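Long-range contacts in Peptide/nickel transport system substrate-binding protein (Listeria monocytogenes serotype 1/2a, PDB 5KZT), which binds peptides and probably delivers them to a membrane transporter for uptake: residues T74-K79 / Y156-F161; D118-G123 / L146-S151; N95-S100 / F166-E171; Y50-D55 / Q511-G516. All coordinates share one frame; numbering follows the deposited sequence.

Contact 1: residues T74-K79 / Y156-F161; sequences TVYTIK and YINSLF
Tyr76 and Ile157 meet where the phenol end passes the isoleucine CG2 methyl, the two side chains sliding by each other in opposite directions. The methyl lies 3.5 Å from Tyr76 OH and also touches CZ, approaching the ring obliquely. Nearer its root, the same ring reaches Phe161: Tyr76 CD2 sits at the edge of the phenylalanine ring, close to its plane and 4.5 Å from CE2. Ile78, two residues further along the strand, brings its CD1 to within 4.2 Å of that same Phe161 CE2, so one ring corner is shared by both strand residues. Asn158 adds a looser touch, its OD1 near Tyr76 CE2. Ile157 CG1 is anti to the backbone N (chi1 -169°), and CG2, between N and the carbonyl carbon, is the branch that meets the phenol. These residues pack helix 157-161 over one face of the antiparallel sheet that contains strand 75-79; the short axes come within 12.9 Å at an angle of 44°, a spacing filled by the large side chains. Within the helix, Ile157 O accepts Phe161 N at 3.0 Å and also lies over one face of the Phe161 ring, offset toward its rim. On the sheet side, Tyr76 and Ile78 are fixed by backbone hydrogen bonds to Val148 and Leu146 of the neighbouring strand. Leu150 touches both Tyr76 and Ile157, Ile69 packs on the tyrosine, and just ahead of the helix, at its N-cap position, Tyr156 stacks on Tyr429.

Contact 2: residues D118-G123 / L146-S151; sequences DAIKNG and LEVTLS
An isolated beta bridge pairs Ile120 with Leu150 just past the end of strand 145-149, at the point where residues 120-123 make a type II beta turn. Two backbone bonds flank the pair, which is itself non-hydrogen-bonded: Ser151 N gives to Ala119 O at 2.8 Å, from well above the carbonyl plane, and Lys121 N gives to Thr149 O at 2.9 Å, nearly straight at the hydrogen (169°). Ser151 adds a third bond. Its OG, turned between the backbone N and the carbonyl carbon (chi1 60°), donates to Asp118 O at 2.7 Å, in the carbonyl plane and on a lone pair, so that one serine holds two successive carbonyls of the 3-10 end at 118-119. On one side of the bridge the Ile120 CD1 methyl crosses to Leu150 CD2 at 3.8 Å and, more loosely, to Val148 CG1. Lys121 and Thr149 lie side by side and point the same way; the extended lysine chain rests its CD on Thr149 CG2 (3.8 Å) before running on. Gly123 N closes the turn on Ile120 O, and Asn122 stands at the N-cap position of helix 123-127, its ND2 bonded to Glu135 O. Gly137 has backbone hydrogen bonds with both Lys121 and Thr149, ahead of strand 138-140, whose Ile138 touches Val148, while Trp101 of helix 94-105 packs against Ile120 and Val148.

Contact 3: residues N95-S100 / F166-E171; sequences NDYVYS and FFPLNE
Pro168 lies flat on Tyr97, its CB 3.6 Å from the ring centroid and almost exactly on the ring normal, a CH-pi contact that CG and CD extend toward CZ and CE2. The tyrosine CG stands beside its backbone N (chi1 -68°), and ring and proline point the same way. Tyr99 makes the second such contact with a different first torsion: its CG is anti to N (chi1 168°), and one face of the ring is covered by Glu171, whose CB sits over the ring centre at 3.6 Å. The glutamate chain stays extended across that face, its carboxylate turned only 12° from the ring plane, while Leu169 CB comes in plane at the ring edge. Ser100 OG donates to Phe167 O at 2.7 Å. Asp96 O is gripped from opposite faces of its plane, by Ser100 N of the same helix and by Leu169 N at 3.2 Å. A water joins Asp96 OD1 to Glu171 N, and the other carboxylate oxygen, OD2, is held by Trp86 NE1 and Thr93 N. Segment 166-171 runs against helix 94-105 and ends on the first residue of helix 171-177, where Asn170 OD1, at the N-cap, bonds Phe173 N; Tyr97 and Val98 also touch strand 138-140.

Contact 4: residues Y50-D55 / Q511-G516; sequences YALDKD and QKNPFG
Gln511 NE2 donates twice, to Leu52 O across the contact at 2.9 Å and to Asn513 OD1 of its own segment at 2.8 Å. Both acceptors lie close to the plane of the glutamine amide, but NE2 stands well above the carbonyl plane of Leu52, whereas it is in the plane of the Asn513 side-chain carbonyl. The glutamine CG is anti to the backbone N (chi1 177°) and the chain is extended beyond it; OE1 lies beside Lys54 CA. A water lies 2.8 Å from both Asp53 O and Asn513 OD1. Strand 50-52 pairs with strand 58-60 and strand 511-512 with strand 519-520, so two small antiparallel sheets meet here without pairing strand to strand, through side chains, a side-chain-to-backbone bond and waters. Leu52 supplies the apolar half: its CD2 makes a CH-pi contact over one face of the Phe515 ring, 4.0 Å from the centroid and displaced toward CE1, and also touches Pro514 CD. Asn513 ND2 is bonded to Thr520 OG1 and Pro517 O, which positions the asparagine that in turn orients Gln511; Pro58 and Ala162 pack on Leu52, and Pro427 on Phe515.

Contacts 1 and 2 share the antiparallel sheet of strands 68-69, 75-79, 145-149 and 138-140; their centres are 9 Å apart, and they are joined by probable backbone hydrogen bonds, such as Thr74 O with Leu150 N. Helix 157-161 packs on this sheet, as does helix 94-105 of contact 3, whose Tyr97 reaches Leu146 of contact 2. Contact 3 lies about 15 Å, centre to centre, from contacts 1 and 2. Along the chain contacts 1 and 3 interleave, and contact 2 falls within both loops. Contact 4 spans all three, bringing residues 511-516, near the C-terminus, back to strand 50-52 near the N-terminus; Phe515 meets Ser159, and Tyr50 packs on Asn158 and Phe161. The compact sheet-and-helix unit is consistent with the additional domain of family 5 peptide-binding proteins.

Contact 1: residues T74-K79 / Y156-F161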
loop_
_atom_site.group_PDB
_atom_site.type_symbol
_atom_site.label_atom_id
_atom_site.label_comp_id
_atom_site.label_asym_id
_atom_site.label_seq_id
_atom_site.Cartn_x
_atom_site.Cartn_y
_atom_site.Cartn_z
ATOM N N THR A 74 -18.970 20.202 0.407
ATOM C CA THR A 74 -18.026 20.192 -0.709
ATOM C C THR A 74 -16.964 21.253 -0.665
ATOM O O THR A 74 -16.020 21.162 -1.432
ATOM C CB THR A 74 -18.742 20.294 -2.070
ATOM O OG1 THR A 74 -19.309 21.603 -2.251
ATOM C CG2 THR A 74 -19.829 19.214 -2.162
ATOM N N VAL A 75 -17.089 22.264 0.195
ATOM C CA VAL A 75 -16.103 23.320 0.245
ATOM C C VAL A 75 -15.548 23.392 1.663
ATOM O O VAL A 75 -16.304 23.605 2.634
ATOM C CB VAL A 75 -16.660 24.675 -0.231
ATOM C CG1 VAL A 75 -15.591 25.747 -0.159
ATOM C CG2 VAL A 75 -17.156 24.564 -1.664
ATOM N N TYR A 76 -14.227 23.193 1.752
ATOM C CA TYR A 76 -13.497 23.149 3.008
ATOM C C TYR A 76 -12.547 24.344 3.075
ATOM O O TYR A 76 -11.657 24.490 2.232
ATOM C CB TYR A 76 -12.701 21.834 3.105
ATOM C CG TYR A 76 -13.535 20.584 3.401
ATOM C CD1 TYR A 76 -14.487 20.120 2.500
ATOM C CD2 TYR A 76 -13.344 19.852 4.569
ATOM C CE1 TYR A 76 -15.236 18.983 2.763
ATOM C CE2 TYR A 76 -14.095 18.715 4.840
ATOM C CZ TYR A 76 -15.040 18.294 3.927
ATOM O OH TYR A 76 -15.796 17.177 4.160
ATOM N N THR A 77 -12.728 25.194 4.079
ATOM C CA THR A 77 -11.848 26.354 4.314
ATOM C C THR A 77 -10.956 26.035 5.525
ATOM O O THR A 77 -11.451 25.872 6.639
ATOM C CB THR A 77 -12.671 27.628 4.551
ATOM O OG1 THR A 77 -13.596 27.809 3.460
ATOM C CG2 THR A 77 -11.770 28.856 4.646
ATOM N N ILE A 78 -9.654 25.942 5.287
ATOM C CA ILE A 78 -8.707 25.325 6.224
ATOM C C ILE A 78 -7.607 26.304 6.591
ATOM O O ILE A 78 -6.917 26.792 5.712
ATOM C CB ILE A 78 -8.057 24.077 5.611
ATOM C CG1 ILE A 78 -9.138 23.046 5.231
ATOM C CG2 ILE A 78 -7.069 23.443 6.584
ATOM C CD1 ILE A 78 -8.656 21.906 4.363
ATOM N N LYS A 79 -7.459 26.588 7.878
ATOM C CA LYS A 79 -6.399 27.445 8.377
ATOM C C LYS A 79 -5.206 26.556 8.669
ATOM O O LYS A 79 -5.364 25.477 9.216
ATOM C CB LYS A 79 -6.843 28.203 9.632
ATOM C CG LYS A 79 -7.982 29.161 9.337
ATOM C CD LYS A 79 -8.483 29.865 10.575
ATOM C CE LYS A 79 -7.470 30.853 11.113
ATOM N NZ LYS A 79 -8.178 32.096 11.508
ATOM N N TYR A 156 -14.566 10.098 3.522
ATOM C CA TYR A 156 -13.205 9.732 3.964
ATOM C C TYR A 156 -12.179 10.803 3.580
ATOM O O TYR A 156 -10.956 10.539 3.570
ATOM C CB TYR A 156 -12.777 8.363 3.372
ATOM C CG TYR A 156 -13.086 8.181 1.893
ATOM C CD1 TYR A 156 -12.255 8.703 0.918
ATOM C CD2 TYR A 156 -14.222 7.490 1.485
ATOM C CE1 TYR A 156 -12.546 8.543 -0.430
ATOM C CE2 TYR A 156 -14.527 7.329 0.146
ATOM C CZ TYR A 156 -13.685 7.833 -0.802
ATOM O OH TYR A 156 -13.995 7.686 -2.126
ATOM N N ILE A 157 -12.649 12.011 3.265
ATOM C CA ILE A 157 -11.746 13.069 2.829
ATOM C C ILE A 157 -10.602 13.342 3.816
ATOM O O ILE A 157 -9.483 13.599 3.397
ATOM C CB ILE A 157 -12.502 14.370 2.477
ATOM C CG1 ILE A 157 -11.574 15.361 1.764
ATOM C CG2 ILE A 157 -13.134 15.004 3.705
ATOM C CD1 ILE A 157 -11.070 14.903 0.417
ATOM N N ASN A 158 -10.875 13.280 5.109
ATOM C CA ASN A 158 -9.813 13.510 6.094
ATOM C C ASN A 158 -8.736 12.402 6.066
ATOM O O ASN A 158 -7.569 12.659 6.399
ATOM C CB ASN A 158 -10.392 13.666 7.487
ATOM C CG ASN A 158 -11.228 14.920 7.639
ATOM O OD1 ASN A 158 -11.307 15.771 6.733
ATOM N ND2 ASN A 158 -11.876 15.041 8.786
ATOM N N SER A 159 -9.121 11.186 5.675
ATOM C CA SER A 159 -8.145 10.091 5.470
ATOM C C SER A 159 -7.244 10.366 4.257
ATOM O O SER A 159 -6.038 10.081 4.273
ATOM C CB SER A 159 -8.850 8.742 5.318
ATOM O OG SER A 159 -9.628 8.401 6.455
ATOM N N LEU A 160 -7.833 10.949 3.209
ATOM C CA LEU A 160 -7.014 11.415 2.075
ATOM C C LEU A 160 -6.044 12.504 2.522
ATOM O O LEU A 160 -4.853 12.449 2.181
ATOM C CB LEU A 160 -7.863 11.880 0.894
ATOM C CG LEU A 160 -8.812 10.817 0.310
ATOM C CD1 LEU A 160 -9.677 11.367 -0.819
ATOM C CD2 LEU A 160 -8.041 9.601 -0.197
ATOM N N PHE A 161 -6.527 13.466 3.307
ATOM C CA PHE A 161 -5.654 14.543 3.820
ATOM C C PHE A 161 -4.496 13.992 4.682
ATOM O O PHE A 161 -3.455 14.612 4.800
ATOM C CB PHE A 161 -6.438 15.537 4.666
ATOM C CG PHE A 161 -7.471 16.344 3.932
ATOM C CD1 PHE A 161 -7.443 16.527 2.540
ATOM C CD2 PHE A 161 -8.471 16.979 4.661
ATOM C CE1 PHE A 161 -8.408 17.304 1.909
ATOM C CE2 PHE A 161 -9.427 17.765 4.023
ATOM C CZ PHE A 161 -9.389 17.925 2.651
#

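Contact 2: residues D118-G123 / L146-S151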
loop_
_atom_site.group_PDB
_atom_site.type_symbol
_atom_site.label_atom_id
_atom_site.label_comp_id
_atom_site.label_asym_id
_atom_site.label_seq_id
_atom_site.Cartn_x
_atom_site.Cartn_y
_atom_site.Cartn_z
ATOM N N ASP A 118 -9.562 12.424 -7.805
ATOM C CA ASP A 118 -10.963 12.420 -8.266
ATOM C C ASP A 118 -11.912 13.044 -7.239
ATOM O O ASP A 118 -12.944 13.565 -7.611
ATOM C CB ASP A 118 -11.455 10.991 -8.515
ATOM C CG ASP A 118 -10.966 10.399 -9.814
ATOM O OD1 ASP A 118 -10.342 11.111 -10.651
ATOM O OD2 ASP A 118 -11.252 9.179 -10.023
ATOM N N ALA A 119 -11.570 12.913 -5.958
ATOM C CA ALA A 119 -12.290 13.563 -4.858
ATOM C C ALA A 119 -12.249 15.099 -4.906
ATOM O O ALA A 119 -13.129 15.731 -4.342
ATOM C CB ALA A 119 -11.733 13.088 -3.526
ATOM N N ILE A 120 -11.226 15.679 -5.565
ATOM C CA ILE A 120 -11.025 17.133 -5.647
ATOM C C ILE A 120 -11.603 17.636 -6.970
ATOM O O ILE A 120 -11.492 16.970 -8.004
ATOM C CB ILE A 120 -9.518 17.503 -5.520
ATOM C CG1 ILE A 120 -8.872 16.815 -4.302
ATOM C CG2 ILE A 120 -9.317 19.012 -5.435
ATOM C CD1 ILE A 120 -9.600 16.986 -2.987
ATOM N N LYS A 121 -12.229 18.809 -6.913
ATOM C CA LYS A 121 -12.879 19.398 -8.063
ATOM C C LYS A 121 -11.880 19.472 -9.216
ATOM O O LYS A 121 -10.762 19.954 -9.041
ATOM C CB LYS A 121 -13.398 20.793 -7.742
ATOM C CG LYS A 121 -14.097 21.446 -8.928
ATOM C CD LYS A 121 -14.687 22.802 -8.591
ATOM C CE LYS A 121 -15.287 23.398 -9.844
ATOM N NZ LYS A 121 -15.796 24.765 -9.556
ATOM N N ASN A 122 -12.298 18.968 -10.372
ATOM C CA ASN A 122 -11.484 18.920 -11.608
ATOM C C ASN A 122 -10.325 17.935 -11.631
ATOM O O ASN A 122 -9.619 17.864 -12.621
ATOM C CB ASN A 122 -10.996 20.321 -12.017
ATOM C CG ASN A 122 -12.141 21.245 -12.392
ATOM O OD1 ASN A 122 -13.160 20.789 -12.907
ATOM N ND2 ASN A 122 -11.981 22.542 -12.138
ATOM N N GLY A 123 -10.092 17.191 -10.551
ATOM C CA GLY A 123 -8.956 16.269 -10.516
ATOM C C GLY A 123 -8.959 15.248 -11.652
ATOM O O GLY A 123 -7.945 15.073 -12.343
ATOM N N LEU A 146 -6.232 27.654 3.097
ATOM C CA LEU A 146 -6.655 26.937 1.888
ATOM C C LEU A 146 -8.166 26.911 1.772
ATOM O O LEU A 146 -8.893 26.833 2.786
ATOM C CB LEU A 146 -6.181 25.486 1.908
ATOM C CG LEU A 146 -4.693 25.218 1.794
ATOM C CD1 LEU A 146 -4.415 23.779 2.163
ATOM C CD2 LEU A 146 -4.173 25.548 0.399
ATOM N N GLU A 147 -8.638 26.974 0.525
ATOM C CA GLU A 147 -9.983 26.585 0.205
ATOM C C GLU A 147 -9.896 25.373 -0.719
ATOM O O GLU A 147 -9.373 25.488 -1.831
ATOM C CB GLU A 147 -10.755 27.697 -0.478
ATOM C CG GLU A 147 -12.242 27.380 -0.577
ATOM C CD GLU A 147 -12.988 28.303 -1.512
ATOM O OE1 GLU A 147 -12.837 28.167 -2.767
ATOM O OE2 GLU A 147 -13.745 29.157 -1.001
ATOM N N VAL A 148 -10.407 24.236 -0.240
ATOM C CA VAL A 148 -10.458 22.981 -1.020
ATOM C C VAL A 148 -11.900 22.728 -1.422
ATOM O O VAL A 148 -12.800 22.725 -0.574
ATOM C CB VAL A 148 -9.923 21.793 -0.189
ATOM C CG1 VAL A 148 -10.119 20.459 -0.919
ATOM C CG2 VAL A 148 -8.451 22.012 0.169
ATOM N N THR A 149 -12.119 22.514 -2.712
ATOM C CA THR A 149 -13.447 22.228 -3.233
ATOM C C THR A 149 -13.435 20.783 -3.728
ATOM O O THR A 149 -12.585 20.394 -4.549
ATOM C CB THR A 149 -13.844 23.217 -4.364
ATOM O OG1 THR A 149 -13.806 24.559 -3.874
ATOM C CG2 THR A 149 -15.266 22.953 -4.847
ATOM N N LEU A 150 -14.357 19.978 -3.210
ATOM C CA LEU A 150 -14.440 18.571 -3.581
ATOM C C LEU A 150 -15.285 18.430 -4.826
ATOM O O LEU A 150 -16.082 19.299 -5.146
ATOM C CB LEU A 150 -15.064 17.739 -2.465
ATOM C CG LEU A 150 -14.413 17.889 -1.100
ATOM C CD1 LEU A 150 -15.065 16.916 -0.136
ATOM C CD2 LEU A 150 -12.916 17.668 -1.191
ATOM N N SER A 151 -15.150 17.296 -5.493
ATOM C CA SER A 151 -15.996 16.988 -6.640
ATOM C C SER A 151 -17.397 16.590 -6.181
ATOM O O SER A 151 -18.370 16.803 -6.891
ATOM C CB SER A 151 -15.359 15.876 -7.466
ATOM O OG SER A 151 -15.209 14.714 -6.689
#

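Contact 3: residues N95-S100 / F166-E171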
loop_
_atom_site.group_PDB
_atom_site.type_symbol
_atom_site.label_atom_id
_atom_site.label_comp_id
_atom_site.label_asym_id
_atom_site.label_seq_id
_atom_site.Cartn_x
_atom_site.Cartn_y
_atom_site.Cartn_z
ATOM N N ASN A 95 0.793 27.677 -0.343
ATOM C CA ASN A 95 1.381 27.487 -1.676
ATOM C C ASN A 95 2.026 26.118 -1.853
ATOM O O ASN A 95 2.055 25.586 -2.959
ATOM C CB ASN A 95 2.375 28.593 -1.978
ATOM C CG ASN A 95 1.724 29.956 -1.957
ATOM O OD1 ASN A 95 0.646 30.136 -2.504
ATOM N ND2 ASN A 95 2.343 30.907 -1.274
ATOM N N ASP A 96 2.521 25.544 -0.760
ATOM C CA ASP A 96 3.147 24.231 -0.805
ATOM C C ASP A 96 2.125 23.131 -1.067
ATOM O O ASP A 96 2.444 22.122 -1.695
ATOM C CB ASP A 96 3.848 23.913 0.513
ATOM C CG ASP A 96 4.923 24.901 0.877
ATOM O OD1 ASP A 96 5.479 25.596 0.013
ATOM O OD2 ASP A 96 5.242 24.961 2.083
ATOM N N TYR A 97 0.908 23.319 -0.559
ATOM C CA TYR A 97 -0.162 22.362 -0.814
ATOM C C TYR A 97 -0.697 22.512 -2.224
ATOM O O TYR A 97 -0.925 21.510 -2.920
ATOM C CB TYR A 97 -1.308 22.515 0.169
ATOM C CG TYR A 97 -0.968 22.129 1.573
ATOM C CD1 TYR A 97 -0.400 23.053 2.441
ATOM C CD2 TYR A 97 -1.231 20.856 2.050
ATOM C CE1 TYR A 97 -0.079 22.699 3.751
ATOM C CE2 TYR A 97 -0.915 20.498 3.354
ATOM C CZ TYR A 97 -0.357 21.436 4.196
ATOM O OH TYR A 97 -0.053 21.141 5.487
ATOM N N VAL A 98 -0.887 23.752 -2.654
ATOM C CA VAL A 98 -1.342 24.004 -4.011
ATOM C C VAL A 98 -0.350 23.391 -4.997
ATOM O O VAL A 98 -0.736 22.652 -5.913
ATOM C CB VAL A 98 -1.532 25.505 -4.292
ATOM C CG1 VAL A 98 -1.827 25.766 -5.766
ATOM C CG2 VAL A 98 -2.669 26.052 -3.452
ATOM N N TYR A 99 0.926 23.688 -4.797
ATOM C CA TYR A 99 1.964 23.122 -5.654
ATOM C C TYR A 99 1.910 21.594 -5.701
ATOM O O TYR A 99 1.902 21.022 -6.777
ATOM C CB TYR A 99 3.351 23.595 -5.219
ATOM C CG TYR A 99 4.449 22.823 -5.893
ATOM C CD1 TYR A 99 4.713 22.984 -7.267
ATOM C CD2 TYR A 99 5.187 21.895 -5.188
ATOM C CE1 TYR A 99 5.707 22.252 -7.891
ATOM C CE2 TYR A 99 6.180 21.158 -5.804
ATOM C CZ TYR A 99 6.434 21.337 -7.150
ATOM O OH TYR A 99 7.424 20.575 -7.734
ATOM N N SER A 100 1.871 20.935 -4.546
ATOM C CA SER A 100 1.970 19.465 -4.536
ATOM C C SER A 100 0.718 18.750 -5.053
ATOM O O SER A 100 0.827 17.709 -5.683
ATOM C CB SER A 100 2.348 18.923 -3.169
ATOM O OG SER A 100 1.287 19.059 -2.267
ATOM N N PHE A 166 -1.199 13.734 -0.662
ATOM C CA PHE A 166 -1.799 15.021 -0.321
ATOM C C PHE A 166 -0.928 15.875 0.630
ATOM O O PHE A 166 -1.346 16.941 1.044
ATOM C CB PHE A 166 -3.172 14.775 0.324
ATOM C CG PHE A 166 -4.180 14.197 -0.618
ATOM C CD1 PHE A 166 -4.144 12.858 -0.970
ATOM C CD2 PHE A 166 -5.168 15.004 -1.178
ATOM C CE1 PHE A 166 -5.093 12.337 -1.870
ATOM C CE2 PHE A 166 -6.114 14.472 -2.065
ATOM C CZ PHE A 166 -6.061 13.151 -2.405
ATOM N N PHE A 167 0.284 15.422 0.954
ATOM C CA PHE A 167 1.217 16.221 1.750
ATOM C C PHE A 167 1.713 17.405 0.918
ATOM O O PHE A 167 1.785 17.294 -0.299
ATOM C CB PHE A 167 2.415 15.375 2.180
ATOM C CG PHE A 167 2.112 14.329 3.233
ATOM C CD1 PHE A 167 0.815 14.089 3.713
ATOM C CD2 PHE A 167 3.150 13.550 3.719
ATOM C CE1 PHE A 167 0.579 13.119 4.665
ATOM C CE2 PHE A 167 2.921 12.581 4.681
ATOM C CZ PHE A 167 1.640 12.359 5.156
ATOM N N PRO A 168 2.101 18.517 1.578
ATOM C CA PRO A 168 2.726 19.640 0.887
ATOM C C PRO A 168 4.155 19.342 0.433
ATOM O O PRO A 168 4.796 18.409 0.939
ATOM C CB PRO A 168 2.705 20.743 1.935
ATOM C CG PRO A 168 2.830 20.010 3.232
ATOM C CD PRO A 168 2.129 18.693 3.043
ATOM N N LEU A 169 4.602 20.097 -0.571
ATOM C CA LEU A 169 5.980 20.071 -1.048
ATOM C C LEU A 169 6.473 21.497 -1.241
ATOM O O LEU A 169 5.700 22.391 -1.592
ATOM C CB LEU A 169 6.081 19.297 -2.365
ATOM C CG LEU A 169 5.863 17.789 -2.235
ATOM C CD1 LEU A 169 5.696 17.171 -3.618
ATOM C CD2 LEU A 169 7.012 17.130 -1.472
ATOM N N ASN A 170 7.765 21.684 -0.996
ATOM C CA ASN A 170 8.437 22.947 -1.183
ATOM C C ASN A 170 8.846 23.115 -2.646
ATOM O O ASN A 170 9.836 22.550 -3.072
ATOM C CB ASN A 170 9.655 22.995 -0.263
ATOM C CG ASN A 170 10.362 24.334 -0.297
ATOM O OD1 ASN A 170 10.900 24.768 -1.324
ATOM N ND2 ASN A 170 10.375 24.994 0.849
ATOM N N GLU A 171 8.095 23.918 -3.406
ATOM C CA GLU A 171 8.304 24.032 -4.858
ATOM C C GLU A 171 9.728 24.436 -5.215
ATOM O O GLU A 171 10.327 23.885 -6.143
ATOM C CB GLU A 171 7.330 25.020 -5.487
ATOM C CG GLU A 171 7.539 25.227 -6.987
ATOM C CD GLU A 171 6.434 26.016 -7.641
ATOM O OE1 GLU A 171 5.516 26.482 -6.956
ATOM O OE2 GLU A 171 6.501 26.189 -8.859
HETATM O O HOH W 1 4.604 27.131 -4.486
HETATM O O HOH W 2 6.122 25.766 -2.633
#

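Contact 4: residues Y50-D55 / Q511-G516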
loop_
_atom_site.group_PDB
_atom_site.type_symbol
_atom_site.label_atom_id
_atom_site.label_comp_id
_atom_site.label_asym_id
_atom_site.label_seq_id
_atom_site.Cartn_x
_atom_site.Cartn_y
_atom_site.Cartn_z
ATOM N N TYR A 50 -3.832 16.417 7.996
ATOM C CA TYR A 50 -4.299 15.525 9.049
ATOM C C TYR A 50 -3.279 14.413 9.200
ATOM O O TYR A 50 -2.489 14.181 8.305
ATOM C CB TYR A 50 -5.653 14.919 8.684
ATOM C CG TYR A 50 -6.844 15.836 8.907
ATOM C CD1 TYR A 50 -7.075 16.934 8.085
ATOM C CD2 TYR A 50 -7.749 15.603 9.952
ATOM C CE1 TYR A 50 -8.163 17.776 8.297
ATOM C CE2 TYR A 50 -8.822 16.434 10.164
ATOM C CZ TYR A 50 -9.024 17.510 9.331
ATOM O OH TYR A 50 -10.094 18.325 9.585
ATOM N N ALA A 51 -3.313 13.742 10.336
ATOM C CA ALA A 51 -2.557 12.535 10.553
ATOM C C ALA A 51 -3.364 11.642 11.505
ATOM O O ALA A 51 -4.027 12.157 12.413
ATOM C CB ALA A 51 -1.189 12.888 11.125
ATOM N N LEU A 52 -3.328 10.322 11.294
ATOM C CA LEU A 52 -4.048 9.369 12.159
ATOM C C LEU A 52 -3.558 9.452 13.594
ATOM O O LEU A 52 -2.360 9.444 13.838
ATOM C CB LEU A 52 -3.906 7.922 11.644
ATOM C CG LEU A 52 -4.985 7.501 10.631
ATOM C CD1 LEU A 52 -5.254 8.570 9.597
ATOM C CD2 LEU A 52 -4.678 6.157 9.982
ATOM N N ASP A 53 -4.507 9.554 14.524
ATOM C CA ASP A 53 -4.233 9.581 15.948
ATOM C C ASP A 53 -4.161 8.162 16.535
ATOM O O ASP A 53 -4.272 7.164 15.816
ATOM C CB ASP A 53 -5.265 10.465 16.687
ATOM C CG ASP A 53 -6.663 9.840 16.771
ATOM O OD1 ASP A 53 -6.832 8.636 16.489
ATOM O OD2 ASP A 53 -7.604 10.576 17.136
ATOM N N LYS A 54 -3.974 8.084 17.848
ATOM C CA LYS A 54 -3.807 6.803 18.524
ATOM C C LYS A 54 -4.998 5.847 18.371
ATOM O O LYS A 54 -4.830 4.644 18.500
ATOM C CB LYS A 54 -3.501 7.020 20.015
ATOM C CG LYS A 54 -4.658 7.577 20.831
ATOM C CD LYS A 54 -4.347 7.447 22.322
ATOM C CE LYS A 54 -5.594 7.556 23.171
ATOM N NZ LYS A 54 -6.059 8.959 23.234
ATOM N N ASP A 55 -6.193 6.375 18.122
ATOM C CA ASP A 55 -7.371 5.538 17.857
ATOM C C ASP A 55 -7.666 5.251 16.385
ATOM O O ASP A 55 -8.715 4.672 16.079
ATOM C CB ASP A 55 -8.606 6.161 18.519
ATOM C CG ASP A 55 -8.506 6.168 20.015
ATOM O OD1 ASP A 55 -7.921 5.214 20.591
ATOM O OD2 ASP A 55 -9.023 7.133 20.616
ATOM N N GLN A 511 2.744 3.163 17.313
ATOM C CA GLN A 511 1.429 3.301 16.695
ATOM C C GLN A 511 1.368 2.556 15.378
ATOM O O GLN A 511 2.067 2.920 14.438
ATOM C CB GLN A 511 1.091 4.769 16.470
ATOM C CG GLN A 511 -0.223 4.988 15.769
ATOM C CD GLN A 511 -0.655 6.433 15.839
ATOM O OE1 GLN A 511 -0.676 7.022 16.930
ATOM N NE2 GLN A 511 -0.975 7.019 14.698
ATOM N N LYS A 512 0.523 1.521 15.324
ATOM C CA LYS A 512 0.208 0.825 14.090
ATOM C C LYS A 512 -1.056 1.452 13.527
ATOM O O LYS A 512 -2.111 1.384 14.135
ATOM C CB LYS A 512 -0.000 -0.681 14.331
ATOM C CG LYS A 512 -0.386 -1.501 13.093
ATOM C CD LYS A 512 0.785 -1.660 12.131
ATOM C CE LYS A 512 0.348 -2.169 10.770
ATOM N NZ LYS A 512 -0.329 -1.127 9.957
ATOM N N ASN A 513 -0.947 2.047 12.353
ATOM C CA ASN A 513 -2.111 2.634 11.710
ATOM C C ASN A 513 -2.969 1.585 11.027
ATOM O O ASN A 513 -2.432 0.679 10.390
ATOM C CB ASN A 513 -1.641 3.697 10.738
ATOM C CG ASN A 513 -0.879 4.812 11.450
ATOM O OD1 ASN A 513 -1.351 5.313 12.465
ATOM N ND2 ASN A 513 0.288 5.183 10.946
ATOM N N PRO A 514 -4.316 1.692 11.158
ATOM C CA PRO A 514 -5.189 0.700 10.534
ATOM C C PRO A 514 -5.317 0.834 9.018
ATOM O O PRO A 514 -5.838 -0.063 8.386
ATOM C CB PRO A 514 -6.537 0.944 11.200
ATOM C CG PRO A 514 -6.517 2.379 11.579
ATOM C CD PRO A 514 -5.081 2.689 11.933
ATOM N N PHE A 515 -4.888 1.960 8.457
ATOM C CA PHE A 515 -4.858 2.152 7.003
ATOM C C PHE A 515 -3.885 3.286 6.750
ATOM O O PHE A 515 -3.388 3.918 7.696
ATOM C CB PHE A 515 -6.258 2.460 6.440
ATOM C CG PHE A 515 -6.977 3.584 7.144
ATOM C CD1 PHE A 515 -6.694 4.914 6.835
ATOM C CD2 PHE A 515 -7.948 3.312 8.107
ATOM C CE1 PHE A 515 -7.342 5.956 7.481
ATOM C CE2 PHE A 515 -8.618 4.341 8.758
ATOM C CZ PHE A 515 -8.312 5.671 8.451
ATOM N N GLY A 516 -3.575 3.534 5.496
ATOM C CA GLY A 516 -2.514 4.481 5.170
ATOM C C GLY A 516 -1.128 3.962 5.548
ATOM O O GLY A 516 -0.966 2.767 5.827
HETATM O O HOH W 3 -3.625 5.145 14.059
HETATM O O HOH W 4 -3.787 3.166 15.979
#